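Local coordinates for ethyl tert-butyl ether degradation EthD protein (Ralstonia eutropha JMP134, PDB 3BF4) that is of unknown function but belongs to the EthD family and has a ferredoxin-like fold, with an oxidoreductase activity tentatively assigned, at residues A[37-40]-A[41-45]; A[50-53]-A[54-58]; A[85-88]-A[89-93]; A[102-105]-A[106-110]. The protein carries 3 engineered substitutions. One frame throughout, in Å; residues are numbered along the deposited sequence.

Interactions 1 to 4 follow one another along the chain, each a local contact within a helix or at a helix end, and together they sample both helices of a ferredoxin-like fold with an antiparallel sheet. Interactions 1 and 2 take the start and the end of helix 37-52, their centres about 16 Å apart; interactions 3 and 4 do the same for helix 87-103, at about 23 Å between centres. The start of each helix meets the end of the other. Interaction 2 packs on interaction 3 through Leu-52 and Phe-90, centres about 9 Å apart, while interactions 1 and 4, about 11 Å apart, share Asp-104, which joins His-44 and Tyr-39 beside a bound 1,2-ethanediol.

Interaction 1. Residues A[37-40]-A[41-45]; sequences HAYY and CDRHM. With EDO (1,2-ethanediol), chain C.
His-37 accepts the amide of Cys-41 at its carbonyl, and Ala-38 does the same for Asp-42. At Tyr-39 the pattern widens: its O takes both Arg-43 N (2.8 Å) and His-44 N (2.9 Å), which arrive from opposite faces of the carbonyl plane, making a pi-type turn. The Tyr-39 ring lies under Arg-43, whose CB sits 3.7 Å from the ring centroid, almost on the normal, a CH-pi contact. Bends at chi2 and chi3 fold the arginine back until CZ is 3.9 Å from Tyr-39 CE2, with guanidinium and ring planes 41° apart. Tyr-40 O accepts from Met-45 N. With CG anti to its own N (chi1 -176°), its ring lies beside His-44 rim to rim, and SE of Met-45, a selenomethionine, stands obliquely 4.4 Å from the ring centroid, a Met-aromatic contact. Tyr-40 OH hydrogen-bonds O1 of 1,2-ethanediol at 2.8 Å, and the diol's O2 gives a weak bond to His-44 NE2. Asp-104 binds His-44 ND1 and Tyr-39 OH; Tyr-27 OH also hydrogen-bonds the diol, and Tyr-108 lies near. The diol, probably from the crystallisation liquor, may mark a pocket between helix and sheet of the ferredoxin-like fold.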
loop_
_atom_site.group_PDB
_atom_site.type_symbol
_atom_site.label_atom_id
_atom_site.label_comp_id
_atom_site.label_asym_id
_atom_site.label_seq_id
_atom_site.Cartn_x
_atom_site.Cartn_y
_atom_site.Cartn_z
ATOM N N HIS A 37 4.213 15.675 8.367
ATOM C CA HIS A 37 3.095 15.179 7.542
ATOM C C HIS A 37 2.419 16.271 6.706
ATOM O O HIS A 37 1.907 15.962 5.628
ATOM C CB HIS A 37 2.030 14.470 8.390
ATOM C CG HIS A 37 2.520 13.238 9.076
ATOM N ND1 HIS A 37 2.416 11.983 8.514
ATOM C CD2 HIS A 37 3.110 13.065 10.282
ATOM C CE1 HIS A 37 2.924 11.091 9.344
ATOM N NE2 HIS A 37 3.352 11.719 10.424
ATOM N N ALA A 38 2.413 17.518 7.199
ATOM C CA ALA A 38 1.814 18.665 6.484
ATOM C C ALA A 38 2.604 19.008 5.222
ATOM O O ALA A 38 2.022 19.136 4.151
ATOM C CB ALA A 38 1.707 19.911 7.402
ATOM N N TYR A 39 3.923 19.155 5.355
ATOM C CA TYR A 39 4.805 19.448 4.208
ATOM C C TYR A 39 4.711 18.313 3.184
ATOM O O TYR A 39 4.583 18.547 1.985
ATOM C CB TYR A 39 6.271 19.618 4.660
ATOM C CG TYR A 39 7.209 20.108 3.567
ATOM C CD1 TYR A 39 7.715 19.221 2.589
ATOM C CD2 TYR A 39 7.598 21.455 3.500
ATOM C CE1 TYR A 39 8.570 19.663 1.583
ATOM C CE2 TYR A 39 8.470 21.913 2.479
ATOM C CZ TYR A 39 8.945 21.008 1.528
ATOM O OH TYR A 39 9.789 21.416 0.522
ATOM N N TYR A 40 4.788 17.087 3.682
ATOM C CA TYR A 40 4.704 15.896 2.845
ATOM C C TYR A 40 3.463 15.899 1.953
ATOM O O TYR A 40 3.562 15.759 0.740
ATOM C CB TYR A 40 4.717 14.643 3.725
ATOM C CG TYR A 40 4.738 13.360 2.960
ATOM C CD1 TYR A 40 5.742 13.115 2.011
ATOM C CD2 TYR A 40 3.799 12.352 3.205
ATOM C CE1 TYR A 40 5.802 11.914 1.306
ATOM C CE2 TYR A 40 3.856 11.126 2.497
ATOM C CZ TYR A 40 4.858 10.922 1.555
ATOM O OH TYR A 40 4.903 9.748 0.857
ATOM N N CYS A 41 2.320 16.130 2.575
ATOM C CA CYS A 41 1.036 16.134 1.895
ATOM C C CYS A 41 0.732 17.337 0.986
ATOM O O CYS A 41 0.260 17.131 -0.126
ATOM C CB CYS A 41 -0.068 16.044 2.944
ATOM S SG CYS A 41 -1.709 16.016 2.278
ATOM N N ASP A 42 0.963 18.561 1.475
ATOM C CA ASP A 42 0.623 19.788 0.698
ATOM C C ASP A 42 1.758 20.364 -0.154
ATOM O O ASP A 42 1.466 21.132 -1.072
ATOM C CB ASP A 42 -0.149 20.921 1.471
ATOM C CG ASP A 42 -0.299 20.682 2.975
ATOM O OD1 ASP A 42 -0.818 19.607 3.343
ATOM O OD2 ASP A 42 0.030 21.586 3.783
ATOM N N ARG A 43 3.021 19.993 0.108
ATOM C CA ARG A 43 4.177 20.514 -0.673
ATOM C C ARG A 43 4.862 19.443 -1.507
ATOM O O ARG A 43 4.960 19.570 -2.725
ATOM C CB ARG A 43 5.223 21.172 0.244
ATOM C CG ARG A 43 4.701 22.306 1.145
ATOM C CD ARG A 43 4.598 23.607 0.407
ATOM N NE ARG A 43 5.926 24.200 0.181
ATOM C CZ ARG A 43 6.582 25.034 1.008
ATOM N NH1 ARG A 43 6.068 25.430 2.186
ATOM N NH2 ARG A 43 7.789 25.489 0.649
ATOM N N HIS A 44 5.310 18.372 -0.857
ATOM C CA HIS A 44 6.057 17.331 -1.553
ATOM C C HIS A 44 5.237 16.530 -2.585
ATOM O O HIS A 44 5.631 16.480 -3.751
ATOM C CB HIS A 44 6.753 16.398 -0.565
ATOM C CG HIS A 44 7.616 15.363 -1.219
ATOM N ND1 HIS A 44 8.853 15.652 -1.756
ATOM C CD2 HIS A 44 7.425 14.041 -1.407
ATOM C CE1 HIS A 44 9.383 14.550 -2.248
ATOM N NE2 HIS A 44 8.535 13.560 -2.053
HETATM N N MSE A 45 4.125 15.928 -2.164
HETATM C CA MSE A 45 3.303 15.076 -3.057
HETATM C C MSE A 45 2.756 15.778 -4.317
HETATM O O MSE A 45 2.791 15.181 -5.395
HETATM C CB MSE A 45 2.168 14.376 -2.298
HETATM C CG MSE A 45 2.607 13.355 -1.242
HETATM SE SE MSE A 45 3.567 11.872 -1.992
HETATM C CE MSE A 45 2.145 11.155 -3.138
HETATM C C1 EDO C . 6.993 10.406 -2.091
HETATM O O1 EDO C . 7.171 9.738 -0.826
HETATM C C2 EDO C . 8.286 10.497 -2.908
HETATM O O2 EDO C . 9.441 10.495 -2.062
#

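Interaction 2. Residues A[50-53]-A[54-58]; sequences ARLG and SACAY
Leu-52 lays its side chain against Cys-56, with CD1 3.7 Å from Cys-56 CB and its own CB 3.8 Å from that same atom. The cysteine comes back under the leucine because the chain reverses tightly between them. Its SG, turned anti to the backbone N (chi1 177°), runs on past the leucine and stays 4.2 Å from CD1, so the methylene does most of the touching. The reversal begins at Gly-53, the first residue to leave helical angles after helix 37-52, with a positive phi of 58° that suits glycine. Ser-54 and Ala-55 belong to a short 3-10 turn. Ala-55 N donates to Leu-52 O at 3.1 Å, but the bond is bent, 139° at the hydrogen, and the donor stands well above the carbonyl plane. Ala-55 CB is also close to this oxygen, at 3.1 Å. One residue on, Cys-56 N reaches Gly-53 O in a weak but fairly straight bond of 3.4 Å. The turn thus hands the chain from helix to sheet: Leu-52 and Cys-56 both rest on Phe-82 of strand 76-84, Leu-52 also meets Phe-90 and Ala-93 of helix 87-103, and beyond the turn Ala-57 and Tyr-58 take up backbone bonds with Ile-83 as strand 58-66 starts.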
loop_
_atom_site.group_PDB
_atom_site.type_symbol
_atom_site.label_atom_id
_atom_site.label_comp_id
_atom_site.label_asym_id
_atom_site.label_seq_id
_atom_site.Cartn_x
_atom_site.Cartn_y
_atom_site.Cartn_z
ATOM N N ALA A 50 3.282 16.611 -10.101
ATOM C CA ALA A 50 3.565 17.562 -11.197
ATOM C C ALA A 50 4.682 17.041 -12.109
ATOM O O ALA A 50 4.565 17.106 -13.339
ATOM C CB ALA A 50 3.943 18.946 -10.650
ATOM N N ARG A 51 5.735 16.492 -11.499
ATOM C CA ARG A 51 6.886 15.944 -12.241
ATOM C C ARG A 51 6.573 14.631 -12.945
ATOM O O ARG A 51 7.173 14.347 -13.972
ATOM C CB ARG A 51 8.112 15.759 -11.333
ATOM C CG ARG A 51 8.625 17.019 -10.653
ATOM C CD ARG A 51 9.106 18.097 -11.607
ATOM N NE ARG A 51 9.469 19.296 -10.865
ATOM C CZ ARG A 51 8.615 20.211 -10.400
ATOM N NH1 ARG A 51 7.298 20.159 -10.634
ATOM N NH2 ARG A 51 9.103 21.234 -9.707
ATOM N N LEU A 52 5.695 13.810 -12.368
ATOM C CA LEU A 52 5.246 12.572 -13.027
ATOM C C LEU A 52 4.343 12.877 -14.219
ATOM O O LEU A 52 4.368 12.135 -15.200
ATOM C CB LEU A 52 4.534 11.613 -12.047
ATOM C CG LEU A 52 5.406 10.945 -10.978
ATOM C CD1 LEU A 52 4.551 10.176 -9.961
ATOM C CD2 LEU A 52 6.457 10.020 -11.601
ATOM N N GLY A 53 3.556 13.960 -14.128
ATOM C CA GLY A 53 2.638 14.371 -15.185
ATOM C C GLY A 53 1.636 13.269 -15.510
ATOM O O GLY A 53 1.046 12.672 -14.600
ATOM N N SER A 54 1.500 12.976 -16.803
ATOM C CA SER A 54 0.579 11.951 -17.311
ATOM C C SER A 54 1.009 10.510 -17.009
ATOM O O SER A 54 0.206 9.592 -17.161
ATOM C CB SER A 54 0.386 12.116 -18.822
ATOM O OG SER A 54 1.634 11.982 -19.486
ATOM N N ALA A 55 2.270 10.315 -16.616
ATOM C CA ALA A 55 2.787 9.010 -16.195
ATOM C C ALA A 55 2.074 8.439 -14.956
ATOM O O ALA A 55 2.095 7.230 -14.757
ATOM C CB ALA A 55 4.287 9.098 -15.935
ATOM N N CYS A 56 1.463 9.299 -14.134
ATOM C CA CYS A 56 0.719 8.898 -12.944
ATOM C C CYS A 56 -0.738 9.335 -13.080
ATOM O O CYS A 56 -0.998 10.520 -13.303
ATOM C CB CYS A 56 1.344 9.544 -11.720
ATOM S SG CYS A 56 0.471 9.212 -10.169
ATOM N N ALA A 57 -1.672 8.381 -12.961
ATOM C CA ALA A 57 -3.117 8.656 -13.022
ATOM C C ALA A 57 -3.578 9.409 -11.774
ATOM O O ALA A 57 -4.329 10.366 -11.863
ATOM C CB ALA A 57 -3.917 7.345 -13.165
ATOM N N TYR A 58 -3.152 8.927 -10.610
ATOM C CA TYR A 58 -3.448 9.564 -9.326
ATOM C C TYR A 58 -2.538 9.007 -8.259
ATOM O O TYR A 58 -1.904 7.969 -8.464
ATOM C CB TYR A 58 -4.915 9.361 -8.893
ATOM C CG TYR A 58 -5.319 7.915 -8.714
ATOM C CD1 TYR A 58 -5.924 7.214 -9.754
ATOM C CD2 TYR A 58 -5.100 7.242 -7.500
ATOM C CE1 TYR A 58 -6.300 5.869 -9.600
ATOM C CE2 TYR A 58 -5.464 5.892 -7.334
ATOM C CZ TYR A 58 -6.075 5.219 -8.384
ATOM O OH TYR A 58 -6.442 3.918 -8.231
#

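Interaction 3. Residues A[85-88]-A[89-93]; sequences DSAE and NFYAA. Engineered in segment 89-93: Tyr-91 (natural residue Gln).
Ser-86 has its OG swung anti to the backbone N (chi1 163°), which brings it to the amide of Asn-89 in the first turn of helix 87-103; Asn-89 carries its CG anti to the carbonyl carbon (chi1 -79°), which lays its amide group beside the serine. OG accepts from Asn-89 N at 3.0 Å, nearly straight at 168°. The asparagine's ND2 is 3.5 Å from both OG and CB of Ser-86, near enough to pack over the serine. Ser-86 O meanwhile takes Phe-90 N at 3.2 Å, so the one residue receives two of the early helix amides, one on its side chain and one on its backbone. The next turn is regular, Ala-87 O receiving Tyr-91 N and Glu-88 O receiving Ala-92 N. The ring of Tyr-91, an engineered residue, meets the Ala-87 carbonyl obliquely, with CD2 3.1 Å from Ala-87 O, and its CE2 touches Ala-87 CB at 3.9 Å. Phe-90 points into the interior, against Leu-52, Val-23 and Ile-117, while Ala-87 meets Ile-21. This is a serine N-cap, opening the second helix of the ferredoxin-like fold where the chain leaves strand 76-84.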
loop_
_atom_site.group_PDB
_atom_site.type_symbol
_atom_site.label_atom_id
_atom_site.label_comp_id
_atom_site.label_asym_id
_atom_site.label_seq_id
_atom_site.Cartn_x
_atom_site.Cartn_y
_atom_site.Cartn_z
ATOM N N ASP A 85 -0.098 3.873 -15.351
ATOM C CA ASP A 85 -0.459 2.938 -16.434
ATOM C C ASP A 85 0.762 2.188 -17.005
ATOM O O ASP A 85 0.614 1.076 -17.503
ATOM C CB ASP A 85 -1.213 3.672 -17.560
ATOM C CG ASP A 85 -2.568 4.252 -17.096
ATOM O OD1 ASP A 85 -3.404 3.501 -16.524
ATOM O OD2 ASP A 85 -2.800 5.468 -17.326
ATOM N N SER A 86 1.956 2.776 -16.886
ATOM C CA SER A 86 3.196 2.209 -17.422
ATOM C C SER A 86 4.371 2.370 -16.476
ATOM O O SER A 86 4.652 3.492 -16.047
ATOM C CB SER A 86 3.521 2.943 -18.734
ATOM O OG SER A 86 4.868 2.769 -19.152
ATOM N N ALA A 87 5.077 1.276 -16.192
ATOM C CA ALA A 87 6.322 1.338 -15.421
ATOM C C ALA A 87 7.395 2.134 -16.175
ATOM O O ALA A 87 8.098 2.941 -15.574
ATOM C CB ALA A 87 6.842 -0.058 -15.087
ATOM N N GLU A 88 7.480 1.941 -17.490
ATOM C CA GLU A 88 8.502 2.611 -18.314
ATOM C C GLU A 88 8.346 4.137 -18.265
ATOM O O GLU A 88 9.343 4.853 -18.140
ATOM C CB GLU A 88 8.527 2.080 -19.752
ATOM C CG GLU A 88 9.127 0.647 -19.896
ATOM C CD GLU A 88 8.287 -0.486 -19.239
ATOM O OE1 GLU A 88 7.029 -0.372 -19.184
ATOM O OE2 GLU A 88 8.890 -1.475 -18.745
ATOM N N ASN A 89 7.103 4.615 -18.322
ATOM C CA ASN A 89 6.819 6.046 -18.195
ATOM C C ASN A 89 7.162 6.587 -16.816
ATOM O O ASN A 89 7.709 7.701 -16.722
ATOM C CB ASN A 89 5.377 6.394 -18.587
ATOM C CG ASN A 89 5.188 6.473 -20.090
ATOM O OD1 ASN A 89 5.988 7.087 -20.791
ATOM N ND2 ASN A 89 4.114 5.894 -20.583
ATOM N N PHE A 90 6.863 5.812 -15.768
ATOM C CA PHE A 90 7.241 6.196 -14.406
ATOM C C PHE A 90 8.765 6.381 -14.292
ATOM O O PHE A 90 9.210 7.414 -13.793
ATOM C CB PHE A 90 6.753 5.194 -13.352
ATOM C CG PHE A 90 7.360 5.417 -11.980
ATOM C CD1 PHE A 90 6.883 6.429 -11.155
ATOM C CD2 PHE A 90 8.429 4.629 -11.534
ATOM C CE1 PHE A 90 7.450 6.657 -9.901
ATOM C CE2 PHE A 90 9.004 4.850 -10.286
ATOM C CZ PHE A 90 8.512 5.865 -9.469
ATOM N N TYR A 91 9.534 5.398 -14.779
ATOM C CA TYR A 91 10.995 5.454 -14.712
ATOM C C TYR A 91 11.578 6.592 -15.531
ATOM O O TYR A 91 12.555 7.188 -15.094
ATOM C CB TYR A 91 11.665 4.142 -15.118
ATOM C CG TYR A 91 11.344 2.962 -14.224
ATOM C CD1 TYR A 91 11.635 2.988 -12.847
ATOM C CD2 TYR A 91 10.804 1.786 -14.764
ATOM C CE1 TYR A 91 11.342 1.880 -12.024
ATOM C CE2 TYR A 91 10.524 0.678 -13.966
ATOM C CZ TYR A 91 10.791 0.727 -12.603
ATOM O OH TYR A 91 10.514 -0.397 -11.857
ATOM N N ALA A 92 10.988 6.887 -16.693
ATOM C CA ALA A 92 11.431 8.019 -17.516
ATOM C C ALA A 92 11.318 9.309 -16.715
ATOM O O ALA A 92 12.266 10.076 -16.675
ATOM C CB ALA A 92 10.665 8.115 -18.825
ATOM N N ALA A 93 10.188 9.504 -16.036
ATOM C CA ALA A 93 9.987 10.662 -15.132
ATOM C C ALA A 93 11.026 10.704 -13.997
ATOM O O ALA A 93 11.513 11.777 -13.653
ATOM C CB ALA A 93 8.565 10.672 -14.537
#

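Interaction 4. Residues A[102-105]-A[106-110]; sequences LGDI and ANYTD
Ala-106 carries the chain on from Ile-105 in a run of turns that follows helix 87-103 of the ferredoxin-like fold; a water links its N, at 2.8 Å, to Leu-102 O. Asn-107 comes next and grips Asp-104 twice. Its N donates to Asp-104 O from well above the carbonyl plane, and its ND2 gives Asp-104 OD1 a short bond of 2.6 Å, reaching the anti side of the carboxylate with the two flat groups 63° apart. This carboxylate is shared, being bound by side chains of helix 37-52 as well. Tyr-108 N bonds to Ile-105 O, and the ring folds back above that oxygen, which lies over the ring centre, 3.6 Å from its plane. A chi1 of 61°, with CG between N and the carbonyl carbon, makes this fold-back possible. The Tyr-108 hydroxyl goes on to a hydrogen bond with Tyr-27 OH. At Thr-109 the side chain lies beside that of Ile-105, both pointing the same way, while its OG1 turns to Arg-34 O and Ile-111 N. Ile-105 O thus has two donors, for beside Tyr-108 N it takes Thr-109 N, nearly in line with its C=O bond, at 3.0 Å.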
loop_
_atom_site.group_PDB
_atom_site.type_symbol
_atom_site.label_atom_id
_atom_site.label_comp_id
_atom_site.label_asym_id
_atom_site.label_seq_id
_atom_site.Cartn_x
_atom_site.Cartn_y
_atom_site.Cartn_z
ATOM N N LEU A 102 14.203 13.404 -4.771
ATOM C CA LEU A 102 15.032 12.932 -3.651
ATOM C C LEU A 102 15.625 14.070 -2.818
ATOM O O LEU A 102 15.696 13.960 -1.598
ATOM C CB LEU A 102 16.155 12.008 -4.134
ATOM C CG LEU A 102 15.721 10.669 -4.719
ATOM C CD1 LEU A 102 16.935 9.995 -5.378
ATOM C CD2 LEU A 102 15.065 9.750 -3.666
ATOM N N GLY A 103 16.012 15.162 -3.478
ATOM C CA GLY A 103 16.562 16.335 -2.802
ATOM C C GLY A 103 15.600 17.046 -1.860
ATOM O O GLY A 103 16.048 17.747 -0.964
ATOM N N ASP A 104 14.292 16.866 -2.072
ATOM C CA ASP A 104 13.236 17.465 -1.242
ATOM C C ASP A 104 12.882 16.646 0.019
ATOM O O ASP A 104 12.242 17.192 0.926
ATOM C CB ASP A 104 11.960 17.656 -2.098
ATOM C CG ASP A 104 10.893 18.517 -1.413
ATOM O OD1 ASP A 104 11.226 19.596 -0.908
ATOM O OD2 ASP A 104 9.718 18.108 -1.379
ATOM N N ILE A 105 13.325 15.380 0.105
ATOM C CA ILE A 105 12.966 14.515 1.241
ATOM C C ILE A 105 13.461 15.108 2.578
ATOM O O ILE A 105 12.729 15.076 3.570
ATOM C CB ILE A 105 13.397 13.027 1.050
ATOM C CG1 ILE A 105 12.818 12.439 -0.255
ATOM C CG2 ILE A 105 12.919 12.182 2.240
ATOM C CD1 ILE A 105 13.226 10.988 -0.535
ATOM N N ALA A 106 14.667 15.678 2.583
ATOM C CA ALA A 106 15.239 16.335 3.786
ATOM C C ALA A 106 14.389 17.488 4.362
ATOM O O ALA A 106 14.552 17.838 5.521
ATOM C CB ALA A 106 16.663 16.841 3.501
ATOM N N ASN A 107 13.517 18.087 3.549
ATOM C CA ASN A 107 12.636 19.168 3.997
ATOM C C ASN A 107 11.487 18.730 4.913
ATOM O O ASN A 107 10.875 19.580 5.562
ATOM C CB ASN A 107 12.092 19.942 2.788
ATOM C CG ASN A 107 13.194 20.635 1.995
ATOM O OD1 ASN A 107 14.139 21.172 2.567
ATOM N ND2 ASN A 107 13.074 20.625 0.678
ATOM N N TYR A 108 11.163 17.436 4.934
ATOM C CA TYR A 108 10.118 16.902 5.819
ATOM C C TYR A 108 10.522 15.698 6.671
ATOM O O TYR A 108 9.798 15.388 7.612
ATOM C CB TYR A 108 8.836 16.582 5.031
ATOM C CG TYR A 108 8.981 15.546 3.936
ATOM C CD1 TYR A 108 8.776 14.188 4.191
ATOM C CD2 TYR A 108 9.274 15.930 2.629
ATOM C CE1 TYR A 108 8.900 13.222 3.157
ATOM C CE2 TYR A 108 9.383 14.994 1.597
ATOM C CZ TYR A 108 9.215 13.642 1.866
ATOM O OH TYR A 108 9.339 12.724 0.868
ATOM N N THR A 109 11.638 15.028 6.371
ATOM C CA THR A 109 12.058 13.859 7.139
ATOM C C THR A 109 13.511 13.428 6.912
ATOM O O THR A 109 14.102 13.724 5.862
ATOM C CB THR A 109 11.165 12.612 6.792
ATOM O OG1 THR A 109 11.420 11.541 7.714
ATOM C CG2 THR A 109 11.407 12.097 5.335
ATOM N N ASP A 110 14.091 12.743 7.901
ATOM C CA ASP A 110 15.417 12.102 7.779
ATOM C C ASP A 110 15.274 10.570 7.641
ATOM O O ASP A 110 16.279 9.853 7.635
ATOM C CB ASP A 110 16.336 12.465 8.964
ATOM C CG ASP A 110 16.904 13.882 8.879
ATOM O OD1 ASP A 110 17.212 14.374 7.767
ATOM O OD2 ASP A 110 17.073 14.502 9.949
HETATM O O HOH W 1 16.717 15.146 0.704
#